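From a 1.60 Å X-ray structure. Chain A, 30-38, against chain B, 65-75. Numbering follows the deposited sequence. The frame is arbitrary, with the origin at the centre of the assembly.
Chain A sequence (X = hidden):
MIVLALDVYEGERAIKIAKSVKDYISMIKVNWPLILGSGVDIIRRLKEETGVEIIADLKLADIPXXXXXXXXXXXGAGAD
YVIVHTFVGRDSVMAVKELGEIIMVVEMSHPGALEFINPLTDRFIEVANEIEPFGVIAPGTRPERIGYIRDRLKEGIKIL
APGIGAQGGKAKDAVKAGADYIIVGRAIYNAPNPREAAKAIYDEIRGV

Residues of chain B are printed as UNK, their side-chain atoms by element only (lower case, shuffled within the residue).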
# COMPACT_ATOMS: atom_id res chain seq x y z
N VAL A 30 7.44 5.22 -10.64
CA VAL A 30 6.88 3.91 -10.96
C VAL A 30 5.90 3.47 -9.88
O VAL A 30 6.05 3.84 -8.71
CB VAL A 30 7.99 2.85 -11.09
CG1 VAL A 30 8.99 3.28 -12.17
CG2 VAL A 30 8.67 2.65 -9.76
N ASN A 31 4.91 2.67 -10.24
CA ASN A 31 3.94 2.25 -9.23
C ASN A 31 3.88 0.74 -9.06
O ASN A 31 4.64 0.01 -9.71
CB ASN A 31 2.56 2.81 -9.58
CG ASN A 31 2.03 2.30 -10.90
OD1 ASN A 31 2.57 1.33 -11.46
ND2 ASN A 31 0.96 2.92 -11.41
N TRP A 32 2.99 0.27 -8.20
CA TRP A 32 2.91 -1.17 -7.96
C TRP A 32 2.64 -2.01 -9.21
O TRP A 32 3.28 -3.04 -9.41
CB TRP A 32 1.88 -1.49 -6.87
CG TRP A 32 2.38 -1.28 -5.45
CD1 TRP A 32 1.84 -0.44 -4.50
CD2 TRP A 32 3.43 -1.99 -4.78
NE1 TRP A 32 2.49 -0.58 -3.30
CE2 TRP A 32 3.47 -1.52 -3.44
CE3 TRP A 32 4.34 -2.97 -5.18
CZ2 TRP A 32 4.39 -2.00 -2.51
CZ3 TRP A 32 5.27 -3.45 -4.24
CH2 TRP A 32 5.28 -2.96 -2.92
N PRO A 33 1.69 -1.61 -10.07
CA PRO A 33 1.44 -2.41 -11.27
C PRO A 33 2.71 -2.65 -12.10
O PRO A 33 2.94 -3.77 -12.59
CB PRO A 33 0.40 -1.59 -12.02
CG PRO A 33 -0.47 -1.04 -10.85
CD PRO A 33 0.63 -0.60 -9.86
N LEU A 34 3.54 -1.63 -12.28
CA LEU A 34 4.77 -1.84 -13.06
C LEU A 34 5.70 -2.79 -12.31
O LEU A 34 6.28 -3.72 -12.90
CB LEU A 34 5.47 -0.51 -13.35
CG LEU A 34 6.82 -0.61 -14.08
CD1 LEU A 34 6.71 -1.48 -15.34
CD2 LEU A 34 7.27 0.80 -14.46
N ILE A 35 5.85 -2.58 -11.02
CA ILE A 35 6.69 -3.46 -10.22
C ILE A 35 6.17 -4.92 -10.25
O ILE A 35 6.97 -5.87 -10.34
CB ILE A 35 6.78 -2.94 -8.76
CG1 ILE A 35 7.63 -1.67 -8.74
CG2 ILE A 35 7.41 -4.00 -7.84
CD1 ILE A 35 7.52 -0.86 -7.43
N LEU A 36 4.85 -5.09 -10.23
CA LEU A 36 4.29 -6.44 -10.26
C LEU A 36 4.47 -7.10 -11.62
O LEU A 36 4.70 -8.31 -11.70
CB LEU A 36 2.81 -6.42 -9.92
CG LEU A 36 2.49 -5.98 -8.49
CD1 LEU A 36 0.99 -5.83 -8.34
CD2 LEU A 36 3.01 -7.03 -7.50
N GLY A 37 4.41 -6.30 -12.68
CA GLY A 37 4.55 -6.87 -14.01
C GLY A 37 5.97 -7.22 -14.43
O GLY A 37 6.20 -8.25 -15.08
N SER A 38 6.94 -6.38 -14.08
CA SER A 38 8.31 -6.63 -14.48
C SER A 38 9.25 -7.04 -13.37
O SER A 38 10.39 -7.43 -13.64
CB SER A 38 8.88 -5.36 -15.12
OG SER A 38 8.09 -4.97 -16.21
N UNK B 65 -8.38 3.66 -9.69
CA UNK B 65 -7.87 2.92 -10.83
C UNK B 65 -6.61 2.11 -10.54
O UNK B 65 -6.44 1.02 -11.07
c UNK B 65 -7.59 3.83 -12.02
c UNK B 65 -7.33 3.02 -13.29
o UNK B 65 -8.23 2.32 -13.78
n UNK B 65 -6.11 3.09 -13.81
N UNK B 66 -5.71 2.65 -9.72
CA UNK B 66 -4.49 1.93 -9.39
C UNK B 66 -4.82 0.74 -8.47
O UNK B 66 -4.25 -0.33 -8.63
c UNK B 66 -2.16 2.13 -8.41
o UNK B 66 -3.18 3.89 -9.75
c UNK B 66 -3.47 2.88 -8.78
N UNK B 67 -5.75 0.94 -7.53
CA UNK B 67 -6.17 -0.17 -6.67
C UNK B 67 -6.73 -1.27 -7.57
O UNK B 67 -6.45 -2.45 -7.37
o UNK B 67 -5.55 0.99 -4.23
c UNK B 67 -7.28 0.29 -5.72
c UNK B 67 -6.75 0.74 -4.38
n UNK B 67 -7.64 0.86 -3.39
N UNK B 68 -7.51 -0.87 -8.57
CA UNK B 68 -8.10 -1.84 -9.50
C UNK B 68 -7.03 -2.62 -10.26
O UNK B 68 -7.10 -3.84 -10.37
c UNK B 68 -9.54 -1.98 -11.63
c UNK B 68 -9.00 -1.11 -10.49
n UNK B 68 -12.93 0.98 -11.01
c UNK B 68 -11.81 0.65 -11.64
c UNK B 68 -10.35 -1.11 -12.58
n UNK B 68 -11.56 -0.63 -11.92
n UNK B 68 -10.94 1.59 -11.99
N UNK B 69 -6.04 -1.92 -10.79
CA UNK B 69 -4.96 -2.58 -11.52
C UNK B 69 -4.19 -3.57 -10.63
O UNK B 69 -3.85 -4.67 -11.06
c UNK B 69 -4.53 -0.66 -13.20
c UNK B 69 -3.99 -1.54 -12.08
c UNK B 69 -3.54 0.43 -13.47
c UNK B 69 -4.76 -1.50 -14.46
N UNK B 70 -3.91 -3.16 -9.40
CA UNK B 70 -3.20 -4.04 -8.49
C UNK B 70 -4.06 -5.28 -8.18
O UNK B 70 -3.57 -6.41 -8.19
c UNK B 70 -1.86 -2.18 -7.47
c UNK B 70 -2.29 -4.31 -6.17
c UNK B 70 -2.85 -3.32 -7.18
c UNK B 70 -1.66 -1.27 -6.26
N UNK B 71 -5.35 -5.05 -7.90
CA UNK B 71 -6.27 -6.14 -7.58
C UNK B 71 -6.40 -7.13 -8.75
O UNK B 71 -6.40 -8.34 -8.56
c UNK B 71 -7.65 -5.56 -7.24
N UNK B 72 -6.51 -6.58 -9.95
CA UNK B 72 -6.63 -7.42 -11.14
C UNK B 72 -5.45 -8.38 -11.23
O UNK B 72 -5.64 -9.56 -11.48
n UNK B 72 -6.88 -6.62 -16.08
n UNK B 72 -8.19 -8.49 -16.39
n UNK B 72 -6.71 -7.84 -18.02
c UNK B 72 -6.92 -7.29 -13.69
c UNK B 72 -7.26 -7.65 -16.83
c UNK B 72 -6.71 -6.54 -12.39
c UNK B 72 -7.41 -6.31 -14.76
N UNK B 73 -4.23 -7.87 -11.04
CA UNK B 73 -3.03 -8.70 -11.11
C UNK B 73 -2.95 -9.73 -9.97
O UNK B 73 -2.62 -10.90 -10.20
c UNK B 73 -0.26 -8.85 -12.71
n UNK B 73 1.28 -9.77 -14.40
c UNK B 73 -0.47 -8.50 -11.23
c UNK B 73 -1.79 -7.80 -11.04
c UNK B 73 1.15 -9.40 -12.95
N UNK B 74 -3.25 -9.30 -8.75
CA UNK B 74 -3.16 -10.17 -7.58
C UNK B 74 -4.28 -11.22 -7.51
O UNK B 74 -4.00 -12.38 -7.23
c UNK B 74 -3.09 -10.12 -5.06
c UNK B 74 -1.82 -8.45 -6.36
c UNK B 74 -3.09 -9.28 -6.31
N UNK B 75 -5.53 -10.84 -7.77
CA UNK B 75 -6.60 -11.84 -7.79
C UNK B 75 -6.29 -12.75 -8.98
O UNK B 75 -6.51 -13.97 -8.93
c UNK B 75 -9.32 -10.68 -4.45
c UNK B 75 -8.55 -10.55 -6.77
c UNK B 75 -9.75 -9.36 -4.52
c UNK B 75 -8.71 -11.27 -5.58
c UNK B 75 -7.97 -11.20 -8.01
c UNK B 75 -9.58 -8.64 -5.70
c UNK B 75 -8.99 -9.23 -6.81

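Position 65 has two side-chain carbons, the second carrying one oxygen and one nitrogen. Its side chain is out of reach of the chain A stretch. Asp would end in two oxygens, so this is Asn65(B).

Position 66 has one carbon bearing an oxygen and a second carbon. That second carbon lies near the ring of Pro33(A) and the amide of Asn31(A). This is Thr66(B). Its CG2 is 4.2 Å from Pro33(A) CD.

Position 67 repeats the pattern of two carbons, one oxygen and one nitrogen. CA-to-CB points away from chain A. This is Asn67(B), whose amide is hydrogen-bonded elsewhere in the structure.

Position 68 has three carbons, a nitrogen, then a carbon with two more nitrogens. That is a guanidinium group, out of reach of the stretch. This is Arg68(B). Its NH1 gives a weak hydrogen bond to Asn65(B) OD1, 3.3 Å.

Position 69 has four carbons, forked at the second. CA-to-CB points toward chain A, and CB lies 3.8 Å from Pro33(A) CG. The late fork gives Leu69(B).

Position 70 also has four carbons, but the fork is at the first and one arm is two carbons long. It touches Trp32(A), Pro33(A) and Leu36(A). This is Ile70(B). Its CD1 is 3.6 Å from Trp32(A) CB, and its CG1 is 3.8 Å from Pro33(A) CD.

Position 71 has a single carbon, pointing away. This is Ala71(B).

Position 72 has three carbons, a nitrogen, then a carbon carrying two more nitrogens. This second guanidinium chain is exposed and out of reach of the stretch. This is Arg72(B).

Position 73 has four carbons in a row ending in nitrogen. It runs beside Leu36(A) and Gly37(A). This is Lys73(B). Its CE is 3.9 Å from Leu36(A) O.

Position 74 has one carbon carrying two carbons, with one methyl near Leu36(A). This is Val74(B). Its CG2 is 4.3 Å from Leu36(A) CD1.

Position 75 has one carbon and a six-carbon ring with no oxygen, out of reach. This is Phe75(B).

The two helices run nearly parallel, at 22°, with axes 9.4 Å apart at closest. No hydrogen bond crosses between the stretches, so packing does the work. Pro33(A) and Leu36(A) sit one turn apart and face positions 66, 69, 70, 73 and 74. Ile70(B) reaches both. Its CG2 is 4.2 Å from Leu36(A) CD1. Asn31(A) caps the chain A helix: its OD1 accepts from Leu34(A) N at 3.2 Å. The contact buries 363 Å² over both sides.

Chain B 65-75: NTNRLIARKVF
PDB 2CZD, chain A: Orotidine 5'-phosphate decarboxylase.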